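Extracellular solute-binding protein family 5 (Brucella melitensis, PDB 4ONY) probably serves as the periplasmic solute-binding component of an ABC transporter, capturing peptides or related compounds for uptake into the cell. Local coordinates at residues G72-G77 against Y84-L89; Y216-V221 against I227-N232; E338-N343 against E446-A451. All coordinates share one frame; numbering follows the deposited sequence.

Along the chain the three contacts follow one another, each closing before the next opens. Contacts 1 and 2 are neighbours, with centres about 15 Å apart: Leu73 of contact 1 packs its CD2 against CG2 of Val218 in contact 2, beside the Tyr229 hydroxyl. Contact 1 leads into strand 88-90 of an antiparallel sheet, whereas contact 2 is the hairpin of strands 216-222 and 226-231 in a separate mixed sheet. Contact 3 pairs helices 337-344 and 443-458 beside the six-stranded mixed sheet, its centre about 40 Å from contact 1 and 45 Å from contact 2. This separation is consistent with the two-lobed build of solute-binding proteins.

Contact 1 (G72-G77 against Y84-L89); sequences GLYNDG and YQTLML
Leu73 and Tyr84 are joined through their backbones: Leu73 O accepts from Tyr84 N at 3.1 Å, with an N-H...O angle of 169°. The leucine side chain adds only a loose apolar touch, CB lying 4.5 Å from CD2 of Tyr84. At Tyr74, CG stands opposite the backbone N (chi1 -180°), which carries the ring along the start of the 84-89 segment. Its edge meets that backbone, and Tyr84 O lies in the ring plane 3.5 Å from Tyr74 CD1. The same CD1 is 3.9 Å from Tyr84 CB, and the two tyrosine side chains cross at about a right angle. Farther out, Tyr74 OH comes 3.9 Å from CG2 of Thr86, whose OG1 donates to Met88 O, 2.6 Å away. Phe61 meets both tyrosine rings edge-to-face. Beyond Tyr74 the segment turns back on itself, and Asp76 OD2 makes a salt bridge with Arg71 and takes a weak bond from Gly72 N. Across the two segments, then, one hydrogen bond ties the backbones, while the Tyr74 edge adds methyl packing and probably a weak attraction to Tyr84 O in this loop leading into strand 88-90.

Contact 2 (Y216-V221 against I227-N232); sequences YVVASV and IVYKRN
Tyr216 and Tyr229 adopt the same first torsion, CG opposite the carbonyl carbon (chi1 -67° in both), and their CB atoms meet at 4.0 Å on one face of an antiparallel beta hairpin. In Val218, CG1 stands opposite the backbone N (chi1 174°); CG2 therefore falls opposite the carbonyl carbon and lies alongside the second ring, 3.7 Å from Tyr229 CE1, the two side chains pointing the same way. The first ring reaches over the paired strand instead, bringing Tyr216 CE1 to 3.7 Å from Arg231 CB, while the guanidinium plane is turned 45° from the ring plane. The polar ends of these side chains bond to backbone carbonyls outside the hairpin: Tyr216 OH to Phe249 O, Tyr229 OH to Arg71 O, and the arginine to Lys43 O and Asn247 O. Strand 251-257 pairs with the other edge of 226-231, leaving 216-222 outermost on this side of the sheet within the chain.

Val217 and Lys230 form a hydrogen-bonded pair, with Val217 N 2.8 Å from Lys230 O and Lys230 N bonding back to Val217 O. Farther along, the register slips by one residue in a classic beta bulge, where Ala219 and Ser220 both face Val228. Val228 O takes a firm bond from Ala219 N at 2.9 Å and a weak one from Ser220 N at 3.4 Å, so one carbonyl serves both bulged residues. The bulge also turns the Ala219 methyl toward the opposite strand, where the aliphatic part of the extended Lys230 chain passes it, CD lying 3.8 Å from Ala219 CB. Val228 N returns a nearly straight bond to Ser220 O. On the same face as Lys230, Ser220 OG lies against the valine, 3.3 Å from Val228 CG2.

Contact 3 (E338-N343 against E446-A451); sequences EWANSN and EKIALA
Segments 338-343 and 446-451 come nearest at Ala340 and Ala451, their CA atoms 7.2 Å apart, and no hydrogen bond passes between them. Two apolar touches of equal length carry the contact. Trp339 holds its indole opposite the backbone N (chi1 -175°) and extends the six-membered ring toward the partner helix, where CZ3 lies 4.1 Å from the methyl CB of Ala451. One residue on, Ala340 CB meets Ile448 CD1, also at 4.1 Å. The isoleucine reaches it by its longer branch: CG1 stands opposite the backbone N and the chain bends at chi2 (64°), so that CD1 swings across to the alanine. Each touch thus sets an alanine methyl against the far end of a larger side chain, and each segment supplies one alanine and one larger side chain.

Asn343, one turn after Trp339, bonds back to its carbonyl and so ties the amide to the backbone beside the indole. ND2 donates to Trp339 O at 2.8 Å, with an N-H...O angle of 163° and the acceptor close to the amide plane. That oxygen also accepts the helical bond from Asn343 N at 2.9 Å, so it is gripped twice. The same ND2 stands over one face of the indole, displaced toward the rim. Leu344 touches Trp339 as well as Lys447, and Phe335 touches Ile448, so the packing continues beyond the two segments.

On its other side helix 443-458 packs Glu446, Ala449 and Leu450 against Ile465. Helix 443-458 connects the neighbouring parallel strands 435-440 and 462-467, a beta-alpha-beta crossover, and helix 337-344 packs lightly on this helix, consistent with the alpha/beta lobes of periplasmic solute-binding proteins.

Contact 1 (G72-G77 against Y84-L89)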
ATOM      1  N   GLY A  72     -12.067   4.268 -11.045  1.00 16.03           N
ATOM      2  CA  GLY A  72     -12.513   3.073 -11.753  1.00 16.42           C
ATOM      3  C   GLY A  72     -11.890   2.906 -13.147  1.00 16.80           C
ATOM      4  O   GLY A  72     -12.021   1.837 -13.744  1.00 18.37           O
ATOM      5  N   LEU A  73     -11.201   3.908 -13.655  1.00 15.31           N
ATOM      6  CA  LEU A  73     -10.713   3.853 -15.020  1.00 16.04           C
ATOM      7  C   LEU A  73      -9.464   2.990 -15.139  1.00 16.04           C
ATOM      8  O   LEU A  73      -9.354   2.166 -16.056  1.00 16.59           O
ATOM      9  CB  LEU A  73     -10.447   5.263 -15.564  1.00 15.85           C
ATOM     10  CG  LEU A  73     -11.668   6.161 -15.635  1.00 16.34           C
ATOM     11  CD1 LEU A  73     -11.235   7.617 -15.795  1.00 17.13           C
ATOM     12  CD2 LEU A  73     -12.549   5.764 -16.815  1.00 16.95           C
ATOM     13  N   TYR A  74      -8.528   3.215 -14.230  1.00 15.71           N
ATOM     14  CA  TYR A  74      -7.218   2.618 -14.274  1.00 16.77           C
ATOM     15  C   TYR A  74      -6.573   2.730 -12.872  1.00 17.89           C
ATOM     16  O   TYR A  74      -6.733   3.726 -12.187  1.00 19.49           O
ATOM     17  CB  TYR A  74      -6.329   3.333 -15.296  1.00 16.62           C
ATOM     18  CG  TYR A  74      -4.947   2.736 -15.388  1.00 16.54           C
ATOM     19  CD1 TYR A  74      -4.742   1.553 -16.082  1.00 16.96           C
ATOM     20  CD2 TYR A  74      -3.866   3.321 -14.755  1.00 16.16           C
ATOM     21  CE1 TYR A  74      -3.477   0.992 -16.189  1.00 17.22           C
ATOM     22  CE2 TYR A  74      -2.600   2.759 -14.817  1.00 16.49           C
ATOM     23  CZ  TYR A  74      -2.422   1.582 -15.534  1.00 17.17           C
ATOM     24  OH  TYR A  74      -1.197   1.016 -15.630  1.00 17.80           O
ATOM     25  N   ASN A  75      -5.873   1.708 -12.452  1.00 20.17           N
ATOM     26  CA  ASN A  75      -5.154   1.722 -11.154  1.00 22.84           C
ATOM     27  C   ASN A  75      -6.021   2.029  -9.940  1.00 24.15           C
ATOM     28  O   ASN A  75      -5.657   2.818  -9.068  1.00 26.00           O
ATOM     29  CB  ASN A  75      -4.013   2.752 -11.206  1.00 23.57           C
ATOM     30  CG  ASN A  75      -3.053   2.591 -10.032  1.00 26.49           C
ATOM     31  OD1 ASN A  75      -2.991   1.524  -9.429  1.00 29.64           O
ATOM     32  ND2 ASN A  75      -2.337   3.656  -9.678  1.00 26.79           N
ATOM     33  N   ASP A  76      -7.206   1.466  -9.905  1.00 25.76           N
ATOM     34  CA  ASP A  76      -8.105   1.791  -8.846  1.00 26.02           C
ATOM     35  C   ASP A  76      -7.907   0.754  -7.708  1.00 25.77           C
ATOM     36  O   ASP A  76      -7.906  -0.437  -7.956  1.00 20.16           O
ATOM     37  CB  ASP A  76      -9.524   1.781  -9.352  1.00 26.63           C
ATOM     38  CG  ASP A  76     -10.492   2.307  -8.318  1.00 30.23           C
ATOM     39  OD1 ASP A  76     -10.821   1.554  -7.362  1.00 29.29           O
ATOM     40  OD2 ASP A  76     -10.940   3.467  -8.473  1.00 27.98           O
ATOM     41  N   GLY A  77      -7.756   1.252  -6.479  1.00 29.85           N
ATOM     42  CA  GLY A  77      -7.531   0.425  -5.286  1.00 31.99           C
ATOM     43  C   GLY A  77      -8.603  -0.611  -4.987  1.00 33.81           C
ATOM     44  O   GLY A  77      -8.299  -1.700  -4.552  1.00 39.42           O
ATOM     45  N   TYR A  84      -9.171   0.908 -18.910  1.00 14.98           N
ATOM     46  CA  TYR A  84      -7.868   0.738 -19.479  1.00 15.14           C
ATOM     47  C   TYR A  84      -7.184  -0.484 -18.881  1.00 15.39           C
ATOM     48  O   TYR A  84      -7.068  -0.599 -17.655  1.00 15.37           O
ATOM     49  CB  TYR A  84      -7.040   1.971 -19.193  1.00 15.11           C
ATOM     50  CG  TYR A  84      -7.542   3.215 -19.942  1.00 14.81           C
ATOM     51  CD1 TYR A  84      -7.397   3.331 -21.314  1.00 15.06           C
ATOM     52  CD2 TYR A  84      -8.121   4.277 -19.249  1.00 14.40           C
ATOM     53  CE1 TYR A  84      -7.861   4.457 -22.009  1.00 15.33           C
ATOM     54  CE2 TYR A  84      -8.558   5.410 -19.921  1.00 15.02           C
ATOM     55  CZ  TYR A  84      -8.423   5.497 -21.292  1.00 15.47           C
ATOM     56  OH  TYR A  84      -8.831   6.616 -21.940  1.00 16.48           O
ATOM     57  N   GLN A  85      -6.688  -1.365 -19.751  1.00 15.20           N
ATOM     58  CA  GLN A  85      -6.048  -2.595 -19.321  1.00 14.59           C
ATOM     59  C   GLN A  85      -4.564  -2.569 -19.551  1.00 14.67           C
ATOM     60  O   GLN A  85      -4.037  -1.757 -20.305  1.00 15.16           O
ATOM     61  CB  GLN A  85      -6.634  -3.764 -20.070  1.00 14.82           C
ATOM     62  CG  GLN A  85      -8.111  -3.946 -19.847  1.00 14.54           C
ATOM     63  CD  GLN A  85      -8.655  -5.178 -20.543  1.00 14.77           C
ATOM     64  OE1 GLN A  85      -8.495  -5.346 -21.733  1.00 14.65           O
ATOM     65  NE2 GLN A  85      -9.317  -6.045 -19.769  1.00 14.71           N
ATOM     66  N   THR A  86      -3.902  -3.476 -18.864  1.00 14.78           N
ATOM     67  CA  THR A  86      -2.466  -3.676 -18.964  1.00 14.75           C
ATOM     68  C   THR A  86      -2.186  -4.940 -19.799  1.00 14.48           C
ATOM     69  O   THR A  86      -3.112  -5.714 -20.124  1.00 14.26           O
ATOM     70  CB  THR A  86      -1.881  -3.897 -17.573  1.00 14.64           C
ATOM     71  OG1 THR A  86      -2.586  -4.982 -16.965  1.00 14.95           O
ATOM     72  CG2 THR A  86      -2.045  -2.654 -16.769  1.00 14.79           C
ATOM     73  N   LEU A  87      -0.916  -5.157 -20.126  1.00 14.18           N
ATOM     74  CA  LEU A  87      -0.574  -6.335 -20.894  1.00 14.55           C
ATOM     75  C   LEU A  87      -0.838  -7.590 -20.093  1.00 14.52           C
ATOM     76  O   LEU A  87      -1.268  -8.615 -20.635  1.00 14.36           O
ATOM     77  CB  LEU A  87       0.874  -6.272 -21.347  1.00 14.93           C
ATOM     78  CG  LEU A  87       1.067  -5.200 -22.439  1.00 15.14           C
ATOM     79  CD1 LEU A  87       2.528  -4.769 -22.530  1.00 15.63           C
ATOM     80  CD2 LEU A  87       0.621  -5.711 -23.813  1.00 15.47           C
ATOM     81  N   MET A  88      -0.549  -7.529 -18.792  1.00 14.38           N
ATOM     82  CA  MET A  88      -0.710  -8.714 -17.908  1.00 14.55           C
ATOM     83  C   MET A  88      -1.376  -8.277 -16.623  1.00 14.49           C
ATOM     84  O   MET A  88      -1.270  -7.094 -16.237  1.00 13.58           O
ATOM     85  CB  MET A  88       0.643  -9.361 -17.621  1.00 15.31           C
ATOM     86  CG  MET A  88       1.369  -9.812 -18.894  1.00 16.23           C
ATOM     87  SD  MET A  88       2.872 -10.752 -18.589  1.00 17.31           S
ATOM     88  CE  MET A  88       2.149 -12.273 -17.984  1.00 17.27           C
ATOM     89  N   LEU A  89      -2.075  -9.210 -15.995  1.00 14.79           N
ATOM     90  CA  LEU A  89      -2.919  -8.928 -14.846  1.00 16.04           C
ATOM     91  C   LEU A  89      -2.329  -9.485 -13.558  1.00 16.74           C
ATOM     92  O   LEU A  89      -2.005 -10.677 -13.470  1.00 16.08           O
ATOM     93  CB  LEU A  89      -4.288  -9.575 -15.052  1.00 16.78           C
ATOM     94  CG  LEU A  89      -5.321  -9.409 -13.947  1.00 17.78           C
ATOM     95  CD1 LEU A  89      -5.756  -7.971 -13.775  1.00 18.41           C
ATOM     96  CD2 LEU A  89      -6.515 -10.301 -14.243  1.00 18.78           C
TER

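Contact 2 (Y216-V221 against I227-N232)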
ATOM      1  N   TYR A 216     -15.910  -2.747 -18.756  1.00 16.21           N
ATOM      2  CA  TYR A 216     -16.920  -1.736 -18.467  1.00 16.36           C
ATOM      3  C   TYR A 216     -16.723  -0.496 -19.322  1.00 16.45           C
ATOM      4  O   TYR A 216     -15.580  -0.081 -19.535  1.00 16.79           O
ATOM      5  CB  TYR A 216     -16.890  -1.394 -16.970  1.00 16.22           C
ATOM      6  CG  TYR A 216     -17.329  -2.527 -16.091  1.00 15.85           C
ATOM      7  CD1 TYR A 216     -18.668  -2.733 -15.829  1.00 16.34           C
ATOM      8  CD2 TYR A 216     -16.416  -3.415 -15.556  1.00 15.97           C
ATOM      9  CE1 TYR A 216     -19.096  -3.799 -15.034  1.00 16.48           C
ATOM     10  CE2 TYR A 216     -16.827  -4.501 -14.757  1.00 16.22           C
ATOM     11  CZ  TYR A 216     -18.171  -4.681 -14.502  1.00 16.28           C
ATOM     12  OH  TYR A 216     -18.616  -5.737 -13.740  1.00 16.65           O
ATOM     13  N   VAL A 217     -17.814   0.057 -19.850  1.00 16.99           N
ATOM     14  CA  VAL A 217     -17.763   1.328 -20.538  1.00 17.88           C
ATOM     15  C   VAL A 217     -18.352   2.409 -19.628  1.00 18.36           C
ATOM     16  O   VAL A 217     -19.151   2.133 -18.727  1.00 18.27           O
ATOM     17  CB  VAL A 217     -18.506   1.304 -21.878  1.00 19.34           C
ATOM     18  CG1 VAL A 217     -17.971   0.183 -22.772  1.00 19.78           C
ATOM     19  CG2 VAL A 217     -20.004   1.127 -21.693  1.00 19.69           C
ATOM     20  N   VAL A 218     -17.943   3.639 -19.859  1.00 18.45           N
ATOM     21  CA  VAL A 218     -18.457   4.763 -19.120  1.00 18.42           C
ATOM     22  C   VAL A 218     -19.791   5.147 -19.740  1.00 18.98           C
ATOM     23  O   VAL A 218     -19.833   5.669 -20.825  1.00 18.77           O
ATOM     24  CB  VAL A 218     -17.447   5.931 -19.165  1.00 18.66           C
ATOM     25  CG1 VAL A 218     -18.035   7.169 -18.528  1.00 18.59           C
ATOM     26  CG2 VAL A 218     -16.139   5.521 -18.491  1.00 18.14           C
ATOM     27  N   ALA A 219     -20.888   4.870 -19.030  1.00 19.71           N
ATOM     28  CA  ALA A 219     -22.240   5.094 -19.523  1.00 20.62           C
ATOM     29  C   ALA A 219     -22.756   6.496 -19.200  1.00 21.77           C
ATOM     30  O   ALA A 219     -23.524   7.052 -19.960  1.00 22.55           O
ATOM     31  CB  ALA A 219     -23.167   4.074 -18.911  1.00 21.34           C
ATOM     32  N   SER A 220     -22.369   7.061 -18.069  1.00 21.33           N
ATOM     33  CA  SER A 220     -22.751   8.442 -17.761  1.00 22.01           C
ATOM     34  C   SER A 220     -21.852   9.038 -16.716  1.00 22.07           C
ATOM     35  O   SER A 220     -21.261   8.343 -15.861  1.00 21.32           O
ATOM     36  CB  SER A 220     -24.201   8.588 -17.285  1.00 22.52           C
ATOM     37  OG  SER A 220     -24.363   7.986 -16.043  1.00 22.09           O
ATOM     38  N   VAL A 221     -21.815  10.351 -16.773  1.00 23.20           N
ATOM     39  CA  VAL A 221     -20.911  11.131 -15.995  1.00 24.36           C
ATOM     40  C   VAL A 221     -21.619  12.364 -15.465  1.00 23.43           C
ATOM     41  O   VAL A 221     -22.155  13.149 -16.249  1.00 22.47           O
ATOM     42  CB  VAL A 221     -19.738  11.558 -16.884  1.00 27.20           C
ATOM     43  CG1 VAL A 221     -18.664  12.134 -16.028  1.00 28.90           C
ATOM     44  CG2 VAL A 221     -19.176  10.363 -17.652  1.00 29.44           C
ATOM     45  N   ILE A 227     -20.179   8.606 -11.397  1.00 16.32           N
ATOM     46  CA  ILE A 227     -19.809   7.969 -12.670  1.00 15.99           C
ATOM     47  C   ILE A 227     -20.460   6.559 -12.729  1.00 15.56           C
ATOM     48  O   ILE A 227     -20.445   5.843 -11.774  1.00 15.09           O
ATOM     49  CB  ILE A 227     -18.280   7.913 -12.898  1.00 15.68           C
ATOM     50  CG1 ILE A 227     -17.967   7.304 -14.251  1.00 16.42           C
ATOM     51  CG2 ILE A 227     -17.532   7.086 -11.834  1.00 15.29           C
ATOM     52  CD1 ILE A 227     -16.545   7.562 -14.732  1.00 16.28           C
ATOM     53  N   VAL A 228     -21.130   6.236 -13.824  1.00 16.10           N
ATOM     54  CA  VAL A 228     -21.826   4.961 -13.984  1.00 16.43           C
ATOM     55  C   VAL A 228     -21.073   4.161 -15.069  1.00 16.60           C
ATOM     56  O   VAL A 228     -20.875   4.637 -16.182  1.00 16.71           O
ATOM     57  CB  VAL A 228     -23.296   5.147 -14.401  1.00 17.12           C
ATOM     58  CG1 VAL A 228     -24.031   3.828 -14.564  1.00 17.29           C
ATOM     59  CG2 VAL A 228     -24.072   6.000 -13.406  1.00 17.71           C
ATOM     60  N   TYR A 229     -20.662   2.960 -14.700  1.00 16.24           N
ATOM     61  CA  TYR A 229     -20.081   2.015 -15.600  1.00 16.33           C
ATOM     62  C   TYR A 229     -21.115   0.928 -15.971  1.00 17.10           C
ATOM     63  O   TYR A 229     -21.799   0.399 -15.107  1.00 16.43           O
ATOM     64  CB  TYR A 229     -18.899   1.341 -14.929  1.00 15.68           C
ATOM     65  CG  TYR A 229     -17.745   2.258 -14.677  1.00 15.32           C
ATOM     66  CD1 TYR A 229     -16.815   2.492 -15.677  1.00 15.43           C
ATOM     67  CD2 TYR A 229     -17.562   2.884 -13.452  1.00 14.85           C
ATOM     68  CE1 TYR A 229     -15.743   3.316 -15.495  1.00 14.99           C
ATOM     69  CE2 TYR A 229     -16.473   3.728 -13.247  1.00 15.11           C
ATOM     70  CZ  TYR A 229     -15.567   3.936 -14.286  1.00 15.30           C
ATOM     71  OH  TYR A 229     -14.460   4.743 -14.149  1.00 16.01           O
ATOM     72  N   LYS A 230     -21.179   0.592 -17.245  1.00 18.03           N
ATOM     73  CA  LYS A 230     -21.970  -0.517 -17.730  1.00 19.71           C
ATOM     74  C   LYS A 230     -21.056  -1.587 -18.358  1.00 18.55           C
ATOM     75  O   LYS A 230     -20.155  -1.252 -19.125  1.00 18.50           O
ATOM     76  CB  LYS A 230     -23.016  -0.030 -18.727  1.00 22.38           C
ATOM     77  CG  LYS A 230     -24.271   0.375 -17.992  1.00 27.22           C
ATOM     78  CD  LYS A 230     -25.358   0.964 -18.894  1.00 30.13           C
ATOM     79  CE  LYS A 230     -26.206   1.903 -18.052  1.00 33.63           C
ATOM     80  NZ  LYS A 230     -27.433   2.305 -18.795  1.00 37.42           N
ATOM     81  N   ARG A 231     -21.348  -2.855 -18.095  1.00 17.62           N
ATOM     82  CA  ARG A 231     -20.558  -3.935 -18.668  1.00 17.84           C
ATOM     83  C   ARG A 231     -20.799  -4.053 -20.149  1.00 17.72           C
ATOM     84  O   ARG A 231     -21.939  -4.041 -20.603  1.00 18.32           O
ATOM     85  CB  ARG A 231     -20.844  -5.266 -17.978  1.00 17.83           C
ATOM     86  CG  ARG A 231     -19.908  -6.399 -18.374  1.00 18.00           C
ATOM     87  CD  ARG A 231     -20.141  -7.654 -17.533  1.00 17.99           C
ATOM     88  NE  ARG A 231     -21.494  -8.164 -17.773  1.00 18.93           N
ATOM     89  CZ  ARG A 231     -22.260  -8.760 -16.858  1.00 19.57           C
ATOM     90  NH1 ARG A 231     -21.826  -8.964 -15.618  1.00 18.50           N
ATOM     91  NH2 ARG A 231     -23.491  -9.141 -17.177  1.00 20.18           N
ATOM     92  N   ASN A 232     -19.735  -4.191 -20.919  1.00 17.18           N
ATOM     93  CA  ASN A 232     -19.885  -4.418 -22.357  1.00 17.06           C
ATOM     94  C   ASN A 232     -20.187  -5.884 -22.578  1.00 16.79           C
ATOM     95  O   ASN A 232     -19.365  -6.704 -22.279  1.00 15.93           O
ATOM     96  CB  ASN A 232     -18.595  -4.077 -23.041  1.00 17.19           C
ATOM     97  CG  ASN A 232     -18.617  -4.374 -24.527  1.00 17.50           C
ATOM     98  OD1 ASN A 232     -19.636  -4.704 -25.093  1.00 17.70           O
ATOM     99  ND2 ASN A 232     -17.456  -4.224 -25.157  1.00 17.50           N
TER

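Contact 3 (E338-N343 against E446-A451)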
ATOM      1  N   GLU A 338      -1.984  -0.783  25.727  1.00 16.03           N
ATOM      2  CA  GLU A 338      -3.130  -1.504  26.262  1.00 16.71           C
ATOM      3  C   GLU A 338      -4.114  -0.536  26.918  1.00 16.86           C
ATOM      4  O   GLU A 338      -5.330  -0.662  26.739  1.00 16.19           O
ATOM      5  CB  GLU A 338      -2.709  -2.624  27.208  1.00 17.59           C
ATOM      6  CG  GLU A 338      -2.073  -3.835  26.520  1.00 17.78           C
ATOM      7  CD  GLU A 338      -0.742  -3.525  25.861  1.00 17.48           C
ATOM      8  OE1 GLU A 338       0.095  -2.841  26.494  1.00 16.98           O
ATOM      9  OE2 GLU A 338      -0.518  -3.971  24.685  1.00 17.42           O
ATOM     10  N   TRP A 339      -3.603   0.472  27.600  1.00 17.17           N
ATOM     11  CA  TRP A 339      -4.483   1.520  28.095  1.00 17.80           C
ATOM     12  C   TRP A 339      -5.221   2.223  26.952  1.00 17.95           C
ATOM     13  O   TRP A 339      -6.447   2.447  27.015  1.00 17.99           O
ATOM     14  CB  TRP A 339      -3.728   2.560  28.929  1.00 18.12           C
ATOM     15  CG  TRP A 339      -4.680   3.580  29.532  1.00 18.30           C
ATOM     16  CD1 TRP A 339      -5.327   3.476  30.748  1.00 19.23           C
ATOM     17  CD2 TRP A 339      -5.138   4.807  28.939  1.00 18.44           C
ATOM     18  NE1 TRP A 339      -6.156   4.565  30.942  1.00 19.41           N
ATOM     19  CE2 TRP A 339      -6.062   5.400  29.856  1.00 19.54           C
ATOM     20  CE3 TRP A 339      -4.887   5.455  27.727  1.00 18.49           C
ATOM     21  CZ2 TRP A 339      -6.739   6.612  29.573  1.00 19.66           C
ATOM     22  CZ3 TRP A 339      -5.557   6.672  27.441  1.00 18.49           C
ATOM     23  CH2 TRP A 339      -6.462   7.232  28.370  1.00 19.03           C
ATOM     24  N   ALA A 340      -4.484   2.615  25.912  1.00 17.72           N
ATOM     25  CA  ALA A 340      -5.056   3.379  24.823  1.00 17.44           C
ATOM     26  C   ALA A 340      -6.117   2.557  24.090  1.00 18.44           C
ATOM     27  O   ALA A 340      -7.210   3.057  23.727  1.00 18.55           O
ATOM     28  CB  ALA A 340      -3.971   3.829  23.863  1.00 17.12           C
ATOM     29  N   ASN A 341      -5.822   1.283  23.880  1.00 18.47           N
ATOM     30  CA  ASN A 341      -6.739   0.472  23.107  1.00 18.90           C
ATOM     31  C   ASN A 341      -8.060   0.402  23.876  1.00 20.51           C
ATOM     32  O   ASN A 341      -9.173   0.594  23.335  1.00 20.79           O
ATOM     33  CB  ASN A 341      -6.149  -0.927  22.877  1.00 18.90           C
ATOM     34  CG  ASN A 341      -6.786  -1.663  21.687  1.00 18.62           C
ATOM     35  OD1 ASN A 341      -7.436  -1.064  20.844  1.00 18.82           O
ATOM     36  ND2 ASN A 341      -6.625  -2.972  21.655  1.00 18.45           N
ATOM     37  N   SER A 342      -7.930   0.116  25.153  1.00 21.28           N
ATOM     38  CA  SER A 342      -9.079  -0.123  25.992  1.00 23.86           C
ATOM     39  C   SER A 342      -9.936   1.130  26.163  1.00 24.20           C
ATOM     40  O   SER A 342     -11.157   1.071  26.052  1.00 26.80           O
ATOM     41  CB  SER A 342      -8.609  -0.634  27.360  1.00 24.25           C
ATOM     42  OG  SER A 342      -9.748  -0.853  28.147  1.00 27.36           O
ATOM     43  N   ASN A 343      -9.284   2.267  26.393  1.00 23.39           N
ATOM     44  CA  ASN A 343      -9.962   3.518  26.762  1.00 23.41           C
ATOM     45  C   ASN A 343     -10.311   4.434  25.633  1.00 22.78           C
ATOM     46  O   ASN A 343     -11.223   5.205  25.791  1.00 23.55           O
ATOM     47  CB  ASN A 343      -9.123   4.305  27.775  1.00 22.98           C
ATOM     48  CG  ASN A 343      -9.058   3.603  29.094  1.00 24.57           C
ATOM     49  OD1 ASN A 343      -9.964   3.760  29.912  1.00 27.23           O
ATOM     50  ND2 ASN A 343      -8.037   2.775  29.302  1.00 23.48           N
ATOM     51  N   GLU A 446      -3.471  14.469  18.266  1.00 20.49           N
ATOM     52  CA  GLU A 446      -3.402  15.026  19.586  1.00 22.02           C
ATOM     53  C   GLU A 446      -3.813  14.085  20.677  1.00 20.79           C
ATOM     54  O   GLU A 446      -3.159  14.047  21.733  1.00 19.04           O
ATOM     55  CB  GLU A 446      -4.342  16.210  19.736  1.00 26.14           C
ATOM     56  CG  GLU A 446      -3.664  17.515  19.598  1.00 30.28           C
ATOM     57  CD  GLU A 446      -4.605  18.599  20.044  1.00 37.42           C
ATOM     58  OE1 GLU A 446      -4.482  19.027  21.238  1.00 40.29           O
ATOM     59  OE2 GLU A 446      -5.481  18.936  19.207  1.00 36.13           O
ATOM     60  N   LYS A 447      -4.897  13.359  20.438  1.00 19.86           N
ATOM     61  CA  LYS A 447      -5.402  12.464  21.448  1.00 21.15           C
ATOM     62  C   LYS A 447      -4.372  11.394  21.812  1.00 19.11           C
ATOM     63  O   LYS A 447      -4.146  11.131  22.991  1.00 17.27           O
ATOM     64  CB  LYS A 447      -6.680  11.811  20.981  1.00 24.48           C
ATOM     65  CG  LYS A 447      -7.312  10.935  22.048  1.00 27.80           C
ATOM     66  CD  LYS A 447      -8.391  10.034  21.445  1.00 31.45           C
ATOM     67  CE  LYS A 447      -9.606  10.811  20.971  1.00 33.12           C
ATOM     68  NZ  LYS A 447     -10.510   9.913  20.191  1.00 35.90           N
ATOM     69  N   ILE A 448      -3.732  10.797  20.814  1.00 18.09           N
ATOM     70  CA  ILE A 448      -2.725   9.761  21.096  1.00 17.66           C
ATOM     71  C   ILE A 448      -1.419  10.354  21.652  1.00 16.93           C
ATOM     72  O   ILE A 448      -0.774   9.773  22.514  1.00 16.10           O
ATOM     73  CB  ILE A 448      -2.500   8.831  19.884  1.00 18.02           C
ATOM     74  CG1 ILE A 448      -1.802   7.559  20.306  1.00 18.21           C
ATOM     75  CG2 ILE A 448      -1.691   9.445  18.777  1.00 18.11           C
ATOM     76  CD1 ILE A 448      -2.639   6.731  21.257  1.00 19.13           C
ATOM     77  N   ALA A 449      -1.073  11.547  21.216  1.00 17.12           N
ATOM     78  CA  ALA A 449       0.108  12.228  21.737  1.00 17.45           C
ATOM     79  C   ALA A 449      -0.084  12.586  23.227  1.00 18.69           C
ATOM     80  O   ALA A 449       0.846  12.465  24.028  1.00 19.13           O
ATOM     81  CB  ALA A 449       0.393  13.466  20.939  1.00 17.30           C
ATOM     82  N   LEU A 450      -1.295  13.015  23.568  1.00 19.64           N
ATOM     83  CA  LEU A 450      -1.657  13.303  24.943  1.00 21.06           C
ATOM     84  C   LEU A 450      -1.485  12.081  25.801  1.00 19.27           C
ATOM     85  O   LEU A 450      -1.020  12.188  26.906  1.00 19.32           O
ATOM     86  CB  LEU A 450      -3.108  13.810  25.058  1.00 22.44           C
ATOM     87  CG  LEU A 450      -3.282  15.292  24.683  1.00 25.16           C
ATOM     88  CD1 LEU A 450      -4.756  15.634  24.417  1.00 26.09           C
ATOM     89  CD2 LEU A 450      -2.742  16.208  25.802  1.00 27.21           C
ATOM     90  N   ALA A 451      -1.891  10.918  25.303  1.00 18.69           N
ATOM     91  CA  ALA A 451      -1.748   9.697  26.079  1.00 17.86           C
ATOM     92  C   ALA A 451      -0.255   9.369  26.298  1.00 17.35           C
ATOM     93  O   ALA A 451       0.136   9.013  27.395  1.00 16.19           O
ATOM     94  CB  ALA A 451      -2.485   8.549  25.411  1.00 18.27           C
TER